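Local coordinates for protein estrogen receptor (Crassostrea gigas, PDB 4N1Y) that probably acts as a constitutively active nuclear receptor in transcription, its ligand-binding domain having lost the hormone-dependent switch of the steroid receptor family, at residues L98-D103 with E118-V123; C86-I91 with N133-D138; L82-A87 with T196-A201. One frame throughout, in Å; residues are numbered along the deposited sequence.

Contacts 2 and 3 share C86 and A87 of helix 67-89; contact 1 begins on strand 97-99, the next element of the chain, and its L98 packs against C86. The centres of contacts 1 and 2 lie about 13 Å apart, and those of contacts 1 and 3 about 10 Å. A99 N approaches S90 OG at 2.6 Å, a probable hydrogen bond between contacts 1 and 2; Q122 NE2 and Q200 OE1, 2.8 Å apart, similarly join contacts 1 and 3. Contacts 1 and 3 are buried and border the second subunit, whereas contact 2 lies at the surface. In relatives, the helix corresponding to 67-89 and the beta hairpin help to line the ligand pocket.

Contact 1: residues L98-D103 with E118-V123; sequences LAFAPD and EIFEQV
L98 and F120 mark the closest backbone approach, with L98 CA and F120 CA 7.7 Å apart: strand 97-99 faces helix 117-132 at L98. The chain turns a corner at F100, yet L98 and F100 both reach the helix, where F120 and V123, one turn apart, direct their CB atoms toward the strand. L98 uses its branched end. Its CD1 lies 3.6 Å from F120 CB and 4.0 Å from V123 CG1, so one methyl bridges the two helix residues, while CD2 also borders the valine. F100 arrives ring-first: with CG anti to the carbonyl carbon (chi1 -59°), its CZ is carried over one face of the F120 ring, displaced toward the rim, and stands 3.4 Å from F120 CZ. The ring planes meet at 52° with centroids 5.0 Å apart, an oblique aromatic pair. W111 adds an edge-to-face partner to F120, and L41 and L44 of helix 34-56 pack on F100. All four touching residues are buried and all their mutual side-chain contacts are apolar, implying that hairpin and helix are held here by hydrophobic burial rather than by directional polar bonds.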
ATOM      1  N   LEU B  98      -3.715  14.798  14.848  1.00 56.41           N
ATOM      2  CA  LEU B  98      -4.399  13.513  14.823  1.00 55.22           C
ATOM      3  C   LEU B  98      -5.135  13.304  16.139  1.00 55.75           C
ATOM      4  O   LEU B  98      -4.559  13.433  17.226  1.00 56.07           O
ATOM      5  CB  LEU B  98      -3.422  12.373  14.554  1.00 37.53           C
ATOM      6  CG  LEU B  98      -2.869  12.426  13.133  1.00 45.06           C
ATOM      7  CD1 LEU B  98      -1.817  11.361  12.906  1.00 48.87           C
ATOM      8  CD2 LEU B  98      -3.991  12.310  12.116  1.00 34.57           C
ATOM      9  N   ALA B  99      -6.423  13.012  16.027  1.00 54.28           N
ATOM     10  CA  ALA B  99      -7.255  12.768  17.191  1.00 61.61           C
ATOM     11  C   ALA B  99      -7.349  11.269  17.471  1.00 64.86           C
ATOM     12  O   ALA B  99      -8.226  10.589  16.935  1.00 67.10           O
ATOM     13  CB  ALA B  99      -8.630  13.369  16.988  1.00 60.71           C
ATOM     14  N   PHE B 100      -6.444  10.759  18.305  1.00 64.97           N
ATOM     15  CA  PHE B 100      -6.428   9.336  18.649  1.00 64.38           C
ATOM     16  C   PHE B 100      -7.615   8.997  19.524  1.00 64.31           C
ATOM     17  O   PHE B 100      -8.228   7.930  19.416  1.00 78.25           O
ATOM     18  CB  PHE B 100      -5.115   8.973  19.326  1.00 58.28           C
ATOM     19  CG  PHE B 100      -3.937   9.265  18.471  1.00 61.33           C
ATOM     20  CD1 PHE B 100      -3.553   8.379  17.480  1.00 51.90           C
ATOM     21  CD2 PHE B 100      -3.233  10.449  18.625  1.00 72.34           C
ATOM     22  CE1 PHE B 100      -2.480   8.660  16.659  1.00 57.38           C
ATOM     23  CE2 PHE B 100      -2.152  10.736  17.814  1.00 73.45           C
ATOM     24  CZ  PHE B 100      -1.774   9.841  16.828  1.00 65.73           C
ATOM     25  N   ALA B 101      -7.932   9.935  20.392  1.00 54.72           N
ATOM     26  CA  ALA B 101      -9.158   9.896  21.140  1.00 59.65           C
ATOM     27  C   ALA B 101      -9.585  11.349  21.245  1.00 69.99           C
ATOM     28  O   ALA B 101      -8.785  12.246  20.962  1.00 74.86           O
ATOM     29  CB  ALA B 101      -8.944   9.258  22.509  1.00 57.03           C
ATOM     30  N   PRO B 102     -10.850  11.604  21.610  1.00 67.13           N
ATOM     31  CA  PRO B 102     -11.217  12.994  21.896  1.00 70.75           C
ATOM     32  C   PRO B 102     -10.315  13.523  23.016  1.00 77.23           C
ATOM     33  O   PRO B 102      -9.920  14.689  23.070  1.00 76.13           O
ATOM     34  CB  PRO B 102     -12.676  12.892  22.360  1.00 73.61           C
ATOM     35  CG  PRO B 102     -13.165  11.589  21.855  1.00 68.46           C
ATOM     36  CD  PRO B 102     -11.985  10.677  21.759  1.00 67.73           C
ATOM     37  N   ASP B 103      -9.961  12.577  23.879  1.00 88.34           N
ATOM     38  CA  ASP B 103      -9.131  12.743  25.060  1.00 83.29           C
ATOM     39  C   ASP B 103      -7.655  12.999  24.729  1.00 77.15           C
ATOM     40  O   ASP B 103      -6.863  13.313  25.612  1.00 73.08           O
ATOM     41  CB  ASP B 103      -9.262  11.439  25.861  1.00 76.80           C
ATOM     42  CG  ASP B 103      -9.150  11.624  27.334  1.00 90.68           C
ATOM     43  OD1 ASP B 103      -8.387  12.501  27.781  1.00100.04           O
ATOM     44  OD2 ASP B 103      -9.846  10.873  28.051  1.00 95.71           O
ATOM     45  N   GLU B 118       7.235  10.231  10.685  1.00 41.66           N
ATOM     46  CA  GLU B 118       7.041   9.763   9.313  1.00 49.31           C
ATOM     47  C   GLU B 118       5.716   9.036   9.242  1.00 52.02           C
ATOM     48  O   GLU B 118       4.971   9.187   8.264  1.00 53.21           O
ATOM     49  CB  GLU B 118       8.222   8.900   8.808  1.00 61.97           C
ATOM     50  CG  GLU B 118       8.065   7.377   8.712  1.00 76.16           C
ATOM     51  CD  GLU B 118       9.358   6.689   8.215  1.00 91.02           C
ATOM     52  OE1 GLU B 118      10.297   7.402   7.791  1.00 93.88           O
ATOM     53  OE2 GLU B 118       9.445   5.439   8.255  1.00100.95           O
ATOM     54  N   ILE B 119       5.425   8.245  10.269  1.00 41.12           N
ATOM     55  CA  ILE B 119       4.138   7.572  10.335  1.00 38.76           C
ATOM     56  C   ILE B 119       2.973   8.562  10.377  1.00 40.59           C
ATOM     57  O   ILE B 119       2.101   8.532   9.509  1.00 39.98           O
ATOM     58  CB  ILE B 119       4.055   6.637  11.546  1.00 48.75           C
ATOM     59  CG1 ILE B 119       5.014   5.456  11.355  1.00 48.35           C
ATOM     60  CG2 ILE B 119       2.625   6.139  11.743  1.00 48.73           C
ATOM     61  CD1 ILE B 119       5.203   4.616  12.588  1.00 54.17           C
ATOM     62  N   PHE B 120       2.959   9.461  11.355  1.00 43.12           N
ATOM     63  CA  PHE B 120       1.789  10.325  11.509  1.00 44.36           C
ATOM     64  C   PHE B 120       1.662  11.372  10.409  1.00 43.41           C
ATOM     65  O   PHE B 120       0.549  11.800  10.079  1.00 45.43           O
ATOM     66  CB  PHE B 120       1.802  11.002  12.871  1.00 42.34           C
ATOM     67  CG  PHE B 120       1.569  10.057  13.992  1.00 48.95           C
ATOM     68  CD1 PHE B 120       0.932   8.849  13.761  1.00 51.59           C
ATOM     69  CD2 PHE B 120       1.992  10.356  15.275  1.00 54.80           C
ATOM     70  CE1 PHE B 120       0.723   7.956  14.790  1.00 54.30           C
ATOM     71  CE2 PHE B 120       1.783   9.473  16.311  1.00 51.19           C
ATOM     72  CZ  PHE B 120       1.149   8.271  16.070  1.00 57.30           C
ATOM     73  N   GLU B 121       2.787  11.747   9.805  1.00 35.34           N
ATOM     74  CA  GLU B 121       2.740  12.702   8.707  1.00 35.01           C
ATOM     75  C   GLU B 121       2.029  12.129   7.495  1.00 34.94           C
ATOM     76  O   GLU B 121       1.327  12.837   6.789  1.00 45.22           O
ATOM     77  CB  GLU B 121       4.145  13.129   8.314  1.00 45.58           C
ATOM     78  CG  GLU B 121       4.599  14.421   8.940  1.00 61.99           C
ATOM     79  CD  GLU B 121       5.964  14.828   8.438  1.00 80.69           C
ATOM     80  OE1 GLU B 121       6.250  14.606   7.241  1.00 85.37           O
ATOM     81  OE2 GLU B 121       6.730  15.427   9.217  1.00 89.18           O
ATOM     82  N   GLN B 122       2.198  10.835   7.272  1.00 37.00           N
ATOM     83  CA  GLN B 122       1.504  10.152   6.207  1.00 38.00           C
ATOM     84  C   GLN B 122       0.001  10.017   6.524  1.00 43.05           C
ATOM     85  O   GLN B 122      -0.864  10.268   5.676  1.00 41.37           O
ATOM     86  CB  GLN B 122       2.156   8.796   5.969  1.00 40.92           C
ATOM     87  CG  GLN B 122       1.743   8.120   4.681  1.00 47.60           C
ATOM     88  CD  GLN B 122       2.627   6.944   4.351  1.00 61.03           C
ATOM     89  OE1 GLN B 122       3.190   6.306   5.243  1.00 67.98           O
ATOM     90  NE2 GLN B 122       2.791   6.672   3.063  1.00 61.88           N
ATOM     91  N   VAL B 123      -0.300   9.611   7.751  1.00 40.18           N
ATOM     92  CA  VAL B 123      -1.683   9.499   8.196  1.00 36.54           C
ATOM     93  C   VAL B 123      -2.428  10.811   8.148  1.00 35.40           C
ATOM     94  O   VAL B 123      -3.524  10.884   7.605  1.00 38.48           O
ATOM     95  CB  VAL B 123      -1.777   8.957   9.631  1.00 40.78           C
ATOM     96  CG1 VAL B 123      -3.225   8.947  10.080  1.00 35.66           C
ATOM     97  CG2 VAL B 123      -1.187   7.559   9.705  1.00 44.03           C
TER

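Contact 2: residues C86-I91 with N133-D138; sequences CAFRSI and NHLHKD
F88 and L135, which meet across the contact, share a first torsion: in each, CG is anti to the backbone N (chi1 -167° in F88 and -164° in L135), which extends the ring and the isobutyl group toward each other between the segments. The need for such reach is plain from the backbone, since even the nearest pair, F88 CA and K137 CA, is 8.5 Å apart. F88 CE1 lies 3.7 Å from L135 CD2, the one apolar side-chain pair of the contact, and the methyl sits obliquely to the ring. Farther along, F88 CZ approaches the main chain, 3.8 Å from K137 CA, whereas the lysine side chain leads away from the aromatic. An alanine in place of F88 would probably leave L135 CD2 and the backbone at K137 without their aromatic partner, opening a gap between the two segments. Both segments are shaped by local bonds. S90 OG donates to C86 O at 2.8 Å, tying the residue that leaves the helix back to its last turn. H134, with positive phi, is the C-prime residue of a Schellman motif ending helix 117-132, completed by L135 N to M130 O and H134 N to M131 O. Two residues on, H136 is the N-cap of the next helix: its ND1 accepts from D138 N at 3.0 Å with an N-H...N angle of 152°, and its ring stacks on that of Y180. The contact thus joins the C-terminal end of helix 67-89 to the connection between helices 117-132 and 137-149. L140 of helix 137-149 touches both F88 and L135, I91 leans on M130 and M131 of helix 117-132, and L98 of strand 97-99 packs against S90.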
ATOM      1  N   CYS B  86      -8.220   6.496  12.686  1.00 56.75           N
ATOM      2  CA  CYS B  86      -7.672   7.708  13.243  1.00 48.66           C
ATOM      3  C   CYS B  86      -7.688   8.848  12.237  1.00 44.70           C
ATOM      4  O   CYS B  86      -8.029   9.980  12.584  1.00 39.58           O
ATOM      5  CB  CYS B  86      -6.255   7.454  13.725  1.00 47.38           C
ATOM      6  SG  CYS B  86      -5.466   8.936  14.341  1.00 65.56           S
ATOM      7  N   ALA B  87      -7.354   8.536  10.987  1.00 38.83           N
ATOM      8  CA  ALA B  87      -7.428   9.517   9.911  1.00 39.22           C
ATOM      9  C   ALA B  87      -8.829  10.103   9.810  1.00 42.13           C
ATOM     10  O   ALA B  87      -8.998  11.309   9.646  1.00 49.78           O
ATOM     11  CB  ALA B  87      -7.017   8.896   8.584  1.00 29.64           C
ATOM     12  N   PHE B  88      -9.833   9.242   9.881  1.00 48.90           N
ATOM     13  CA  PHE B  88     -11.207   9.694   9.722  1.00 58.30           C
ATOM     14  C   PHE B  88     -11.638  10.455  10.970  1.00 53.70           C
ATOM     15  O   PHE B  88     -12.353  11.451  10.870  1.00 60.77           O
ATOM     16  CB  PHE B  88     -12.161   8.520   9.442  1.00 63.53           C
ATOM     17  CG  PHE B  88     -13.531   8.952   8.958  1.00 66.31           C
ATOM     18  CD1 PHE B  88     -13.721   9.379   7.650  1.00 62.60           C
ATOM     19  CD2 PHE B  88     -14.621   8.968   9.823  1.00 68.87           C
ATOM     20  CE1 PHE B  88     -14.978   9.780   7.201  1.00 58.21           C
ATOM     21  CE2 PHE B  88     -15.876   9.378   9.384  1.00 66.88           C
ATOM     22  CZ  PHE B  88     -16.049   9.788   8.069  1.00 60.48           C
ATOM     23  N   ARG B  89     -11.214   9.984  12.145  1.00 47.83           N
ATOM     24  CA  ARG B  89     -11.452  10.724  13.387  1.00 48.69           C
ATOM     25  C   ARG B  89     -10.839  12.118  13.299  1.00 52.42           C
ATOM     26  O   ARG B  89     -11.307  13.047  13.950  1.00 61.20           O
ATOM     27  CB  ARG B  89     -10.882   9.980  14.613  1.00 42.74           C
ATOM     28  CG  ARG B  89     -11.824   8.990  15.292  1.00 39.79           C
ATOM     29  CD  ARG B  89     -11.239   8.437  16.600  1.00 55.70           C
ATOM     30  NE  ARG B  89      -9.937   7.791  16.405  1.00 66.30           N
ATOM     31  CZ  ARG B  89      -9.776   6.492  16.149  1.00 78.53           C
ATOM     32  NH1 ARG B  89     -10.830   5.692  16.056  1.00 82.32           N
ATOM     33  NH2 ARG B  89      -8.563   5.984  15.979  1.00 85.90           N
ATOM     34  N   SER B  90      -9.808  12.258  12.475  1.00 37.35           N
ATOM     35  CA  SER B  90      -9.009  13.471  12.437  1.00 52.25           C
ATOM     36  C   SER B  90      -9.346  14.405  11.278  1.00 55.26           C
ATOM     37  O   SER B  90      -8.661  15.410  11.069  1.00 61.77           O
ATOM     38  CB  SER B  90      -7.526  13.111  12.407  1.00 47.93           C
ATOM     39  OG  SER B  90      -7.170  12.464  13.619  1.00 53.11           O
ATOM     40  N   ILE B  91     -10.390  14.066  10.529  1.00 53.57           N
ATOM     41  CA  ILE B  91     -10.744  14.791   9.310  1.00 58.18           C
ATOM     42  C   ILE B  91     -10.935  16.302   9.503  1.00 59.72           C
ATOM     43  O   ILE B  91     -10.540  17.078   8.634  1.00 62.74           O
ATOM     44  CB  ILE B  91     -12.064  14.233   8.700  1.00 59.39           C
ATOM     45  CG1 ILE B  91     -11.809  12.950   7.926  1.00 59.67           C
ATOM     46  CG2 ILE B  91     -12.744  15.248   7.774  1.00 49.42           C
ATOM     47  CD1 ILE B  91     -12.957  12.591   7.041  1.00 61.05           C
ATOM     48  N   ASN B 133     -11.885  14.934  -0.246  1.00 53.20           N
ATOM     49  CA  ASN B 133     -12.777  14.108  -1.052  1.00 47.23           C
ATOM     50  C   ASN B 133     -14.176  13.962  -0.472  1.00 47.46           C
ATOM     51  O   ASN B 133     -14.969  13.150  -0.948  1.00 43.68           O
ATOM     52  CB  ASN B 133     -12.175  12.736  -1.256  1.00 50.82           C
ATOM     53  CG  ASN B 133     -11.061  12.761  -2.246  1.00 65.28           C
ATOM     54  OD1 ASN B 133     -11.293  12.929  -3.444  1.00 71.83           O
ATOM     55  ND2 ASN B 133      -9.832  12.606  -1.763  1.00 65.60           N
ATOM     56  N   HIS B 134     -14.454  14.732   0.576  1.00 46.07           N
ATOM     57  CA  HIS B 134     -15.770  14.778   1.203  1.00 47.09           C
ATOM     58  C   HIS B 134     -16.286  13.385   1.511  1.00 54.54           C
ATOM     59  O   HIS B 134     -17.425  13.041   1.195  1.00 59.02           O
ATOM     60  CB  HIS B 134     -16.736  15.533   0.311  1.00 42.49           C
ATOM     61  CG  HIS B 134     -16.336  16.958   0.095  1.00 56.02           C
ATOM     62  ND1 HIS B 134     -16.502  17.931   1.056  1.00 61.83           N
ATOM     63  CD2 HIS B 134     -15.745  17.567  -0.960  1.00 61.44           C
ATOM     64  CE1 HIS B 134     -16.050  19.083   0.594  1.00 65.66           C
ATOM     65  NE2 HIS B 134     -15.586  18.889  -0.628  1.00 65.92           N
ATOM     66  N   LEU B 135     -15.408  12.580   2.100  1.00 52.06           N
ATOM     67  CA  LEU B 135     -15.707  11.199   2.419  1.00 49.18           C
ATOM     68  C   LEU B 135     -16.827  11.088   3.450  1.00 49.40           C
ATOM     69  O   LEU B 135     -16.773  11.723   4.501  1.00 49.01           O
ATOM     70  CB  LEU B 135     -14.458  10.501   2.934  1.00 52.73           C
ATOM     71  CG  LEU B 135     -14.563   8.984   2.921  1.00 59.30           C
ATOM     72  CD1 LEU B 135     -14.179   8.463   1.556  1.00 63.40           C
ATOM     73  CD2 LEU B 135     -13.716   8.374   4.030  1.00 63.15           C
ATOM     74  N   HIS B 136     -17.835  10.277   3.134  1.00 48.66           N
ATOM     75  CA  HIS B 136     -18.957   9.999   4.026  1.00 41.91           C
ATOM     76  C   HIS B 136     -18.625   8.835   4.985  1.00 44.02           C
ATOM     77  O   HIS B 136     -17.744   8.019   4.679  1.00 35.81           O
ATOM     78  CB  HIS B 136     -20.181   9.673   3.186  1.00 50.60           C
ATOM     79  CG  HIS B 136     -21.463   9.649   3.957  1.00 63.57           C
ATOM     80  ND1 HIS B 136     -21.930   8.519   4.598  1.00 63.68           N
ATOM     81  CD2 HIS B 136     -22.387  10.616   4.172  1.00 55.33           C
ATOM     82  CE1 HIS B 136     -23.081   8.797   5.183  1.00 63.97           C
ATOM     83  NE2 HIS B 136     -23.379  10.062   4.942  1.00 62.11           N
ATOM     84  N   LYS B 137     -19.287   8.776   6.146  1.00 41.67           N
ATOM     85  CA  LYS B 137     -19.073   7.674   7.097  1.00 38.79           C
ATOM     86  C   LYS B 137     -19.271   6.313   6.428  1.00 49.70           C
ATOM     87  O   LYS B 137     -18.422   5.409   6.565  1.00 45.10           O
ATOM     88  CB  LYS B 137     -20.003   7.781   8.301  1.00 41.77           C
ATOM     89  CG  LYS B 137     -19.691   6.762   9.388  1.00 52.31           C
ATOM     90  CD  LYS B 137     -20.810   6.692  10.412  1.00 73.07           C
ATOM     91  CE  LYS B 137     -20.562   5.624  11.476  1.00 78.17           C
ATOM     92  NZ  LYS B 137     -21.514   5.774  12.623  1.00 80.93           N
ATOM     93  N   ASP B 138     -20.381   6.181   5.694  1.00 43.28           N
ATOM     94  CA  ASP B 138     -20.681   4.947   4.972  1.00 42.43           C
ATOM     95  C   ASP B 138     -19.542   4.517   4.077  1.00 43.57           C
ATOM     96  O   ASP B 138     -19.286   3.329   3.922  1.00 46.74           O
ATOM     97  CB  ASP B 138     -21.945   5.095   4.140  1.00 49.45           C
ATOM     98  CG  ASP B 138     -23.174   5.171   4.987  1.00 60.14           C
ATOM     99  OD1 ASP B 138     -23.075   4.913   6.206  1.00 60.61           O
ATOM    100  OD2 ASP B 138     -24.244   5.469   4.429  1.00 72.44           O
TER

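Contact 3: residues L82-A87 with T196-A201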
ATOM      1  N   LEU B  82      -6.396   0.652  12.554  1.00 36.28           N
ATOM      2  CA  LEU B  82      -6.213   1.680  13.564  1.00 37.31           C
ATOM      3  C   LEU B  82      -5.933   3.038  12.925  1.00 46.79           C
ATOM      4  O   LEU B  82      -6.580   4.024  13.277  1.00 53.32           O
ATOM      5  CB  LEU B  82      -5.090   1.308  14.524  1.00 41.56           C
ATOM      6  CG  LEU B  82      -5.387   0.115  15.423  1.00 49.65           C
ATOM      7  CD1 LEU B  82      -4.173  -0.246  16.246  1.00 44.79           C
ATOM      8  CD2 LEU B  82      -6.558   0.435  16.345  1.00 53.29           C
ATOM      9  N   LEU B  83      -4.960   3.083  12.016  1.00 44.03           N
ATOM     10  CA  LEU B  83      -4.556   4.333  11.376  1.00 40.92           C
ATOM     11  C   LEU B  83      -5.646   4.873  10.454  1.00 48.92           C
ATOM     12  O   LEU B  83      -5.895   6.080  10.415  1.00 43.86           O
ATOM     13  CB  LEU B  83      -3.263   4.140  10.589  1.00 33.45           C
ATOM     14  CG  LEU B  83      -2.112   3.619  11.455  1.00 40.81           C
ATOM     15  CD1 LEU B  83      -0.799   3.527  10.667  1.00 41.17           C
ATOM     16  CD2 LEU B  83      -1.941   4.476  12.706  1.00 35.39           C
ATOM     17  N   LEU B  84      -6.302   3.980   9.720  1.00 44.15           N
ATOM     18  CA  LEU B  84      -7.376   4.405   8.838  1.00 42.64           C
ATOM     19  C   LEU B  84      -8.460   5.102   9.642  1.00 46.03           C
ATOM     20  O   LEU B  84      -8.958   6.152   9.242  1.00 57.12           O
ATOM     21  CB  LEU B  84      -7.966   3.224   8.067  1.00 40.94           C
ATOM     22  CG  LEU B  84      -9.143   3.647   7.195  1.00 49.58           C
ATOM     23  CD1 LEU B  84      -8.604   4.249   5.927  1.00 52.23           C
ATOM     24  CD2 LEU B  84     -10.051   2.478   6.870  1.00 53.54           C
ATOM     25  N   ASN B  85      -8.817   4.521  10.780  1.00 41.34           N
ATOM     26  CA  ASN B  85      -9.841   5.104  11.628  1.00 48.34           C
ATOM     27  C   ASN B  85      -9.431   6.456  12.154  1.00 57.23           C
ATOM     28  O   ASN B  85     -10.170   7.438  12.058  1.00 58.09           O
ATOM     29  CB  ASN B  85     -10.145   4.187  12.806  1.00 54.80           C
ATOM     30  CG  ASN B  85     -10.909   2.967  12.398  1.00 65.23           C
ATOM     31  OD1 ASN B  85     -11.442   2.898  11.287  1.00 71.35           O
ATOM     32  ND2 ASN B  85     -10.987   1.993  13.294  1.00 70.48           N
ATOM     33  N   CYS B  86      -8.220   6.496  12.686  1.00 56.75           N
ATOM     34  CA  CYS B  86      -7.672   7.708  13.243  1.00 48.66           C
ATOM     35  C   CYS B  86      -7.688   8.848  12.237  1.00 44.70           C
ATOM     36  O   CYS B  86      -8.029   9.980  12.584  1.00 39.58           O
ATOM     37  CB  CYS B  86      -6.255   7.454  13.725  1.00 47.38           C
ATOM     38  SG  CYS B  86      -5.466   8.936  14.341  1.00 65.56           S
ATOM     39  N   ALA B  87      -7.354   8.536  10.987  1.00 38.83           N
ATOM     40  CA  ALA B  87      -7.428   9.517   9.911  1.00 39.22           C
ATOM     41  C   ALA B  87      -8.829  10.103   9.810  1.00 42.13           C
ATOM     42  O   ALA B  87      -8.998  11.309   9.646  1.00 49.78           O
ATOM     43  CB  ALA B  87      -7.017   8.896   8.584  1.00 29.64           C
ATOM     44  N   THR B 196      -3.214   2.773  -0.359  1.00 28.94           N
ATOM     45  CA  THR B 196      -1.807   2.447  -0.509  1.00 32.33           C
ATOM     46  C   THR B 196      -0.965   3.172   0.567  1.00 38.12           C
ATOM     47  O   THR B 196       0.026   2.624   1.051  1.00 36.35           O
ATOM     48  CB  THR B 196      -1.276   2.807  -1.881  1.00 37.80           C
ATOM     49  OG1 THR B 196      -1.200   4.230  -1.986  1.00 59.55           O
ATOM     50  CG2 THR B 196      -2.190   2.254  -2.981  1.00 26.24           C
ATOM     51  N   HIS B 197      -1.339   4.397   0.932  1.00 31.72           N
ATOM     52  CA  HIS B 197      -0.563   5.122   1.944  1.00 29.99           C
ATOM     53  C   HIS B 197      -0.821   4.581   3.339  1.00 34.54           C
ATOM     54  O   HIS B 197       0.096   4.494   4.165  1.00 38.73           O
ATOM     55  CB  HIS B 197      -0.848   6.621   1.862  1.00 24.58           C
ATOM     56  CG  HIS B 197      -0.456   7.199   0.543  1.00 33.60           C
ATOM     57  ND1 HIS B 197       0.858   7.275   0.139  1.00 33.12           N
ATOM     58  CD2 HIS B 197      -1.201   7.617  -0.511  1.00 27.63           C
ATOM     59  CE1 HIS B 197       0.909   7.761  -1.092  1.00 37.17           C
ATOM     60  NE2 HIS B 197      -0.326   7.965  -1.513  1.00 24.61           N
ATOM     61  N   ILE B 198      -2.069   4.223   3.600  1.00 24.57           N
ATOM     62  CA  ILE B 198      -2.443   3.604   4.860  1.00 25.07           C
ATOM     63  C   ILE B 198      -1.683   2.292   5.072  1.00 36.81           C
ATOM     64  O   ILE B 198      -1.244   1.985   6.179  1.00 44.23           O
ATOM     65  CB  ILE B 198      -3.941   3.362   4.904  1.00 34.35           C
ATOM     66  CG1 ILE B 198      -4.672   4.680   5.202  1.00 38.63           C
ATOM     67  CG2 ILE B 198      -4.285   2.347   5.970  1.00 31.70           C
ATOM     68  CD1 ILE B 198      -4.437   5.205   6.623  1.00 41.22           C
ATOM     69  N   ARG B 199      -1.537   1.525   3.999  1.00 32.28           N
ATOM     70  CA  ARG B 199      -0.775   0.284   4.024  1.00 43.02           C
ATOM     71  C   ARG B 199       0.697   0.546   4.369  1.00 49.99           C
ATOM     72  O   ARG B 199       1.288  -0.138   5.205  1.00 52.48           O
ATOM     73  CB  ARG B 199      -0.890  -0.420   2.671  1.00 41.69           C
ATOM     74  CG  ARG B 199      -0.012  -1.647   2.506  1.00 37.24           C
ATOM     75  CD  ARG B 199      -0.520  -2.811   3.349  1.00 36.41           C
ATOM     76  NE  ARG B 199      -1.880  -3.244   3.006  1.00 45.28           N
ATOM     77  CZ  ARG B 199      -2.178  -4.235   2.161  1.00 51.63           C
ATOM     78  NH1 ARG B 199      -1.211  -4.889   1.524  1.00 51.05           N
ATOM     79  NH2 ARG B 199      -3.449  -4.560   1.930  1.00 47.51           N
ATOM     80  N   GLN B 200       1.282   1.548   3.726  1.00 48.89           N
ATOM     81  CA  GLN B 200       2.658   1.926   3.996  1.00 40.94           C
ATOM     82  C   GLN B 200       2.788   2.404   5.450  1.00 41.64           C
ATOM     83  O   GLN B 200       3.711   2.015   6.175  1.00 31.98           O
ATOM     84  CB  GLN B 200       3.121   2.992   3.009  1.00 26.46           C
ATOM     85  CG  GLN B 200       4.577   3.353   3.157  1.00 40.90           C
ATOM     86  CD  GLN B 200       5.071   4.222   2.027  1.00 50.99           C
ATOM     87  OE1 GLN B 200       4.304   4.953   1.405  1.00 54.33           O
ATOM     88  NE2 GLN B 200       6.362   4.139   1.746  1.00 52.73           N
ATOM     89  N   ALA B 201       1.848   3.234   5.882  1.00 37.85           N
ATOM     90  CA  ALA B 201       1.864   3.697   7.259  1.00 41.55           C
ATOM     91  C   ALA B 201       1.714   2.532   8.243  1.00 35.31           C
ATOM     92  O   ALA B 201       2.355   2.512   9.295  1.00 36.58           O
ATOM     93  CB  ALA B 201       0.765   4.723   7.487  1.00 27.65           C
TER
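L83 and L84 meet I198 and A201 through aliphatic groups, and no aromatic ring takes part in the meeting. The flat group nearby, the H197 imidazole, carries T196 OG1 3.7 Å above one face, offset toward the rim. The contact itself is made by neighbouring I198. Its CG1 is anti to the carbonyl carbon (chi1 -77°), which directs the ethyl arm at the backbone of helix 67-89, where I198 CD1 lies 3.8 Å from L84 CA and 4.0 Å from L83 C. L84 passes this arm at about a right angle, its CD1 4.0 Å from I198 CG1. One turn farther along helix 187-215, A201 offers its methyl to L83: L83 CD1 is 3.7 Å from A201 CB and also borders A201 O. The short segments cross at 123°, nearer antiparallel than parallel, with axes 9.8 Å apart at closest approach. M130, L140 and V147 also touch L84, and the R199-E80 salt bridge is a second, polar tie between the same two helices. H197 NE2 and Q200 NE2 are hydrogen-bonded to N150 OD1 and E203 OE1 of the second subunit, respectively. Packing of helix 67-89 on the long helix 187-215, which also lines the dimer interface, belongs to the core of the three-layered alpha-helical sandwich of nuclear receptor ligand-binding domains.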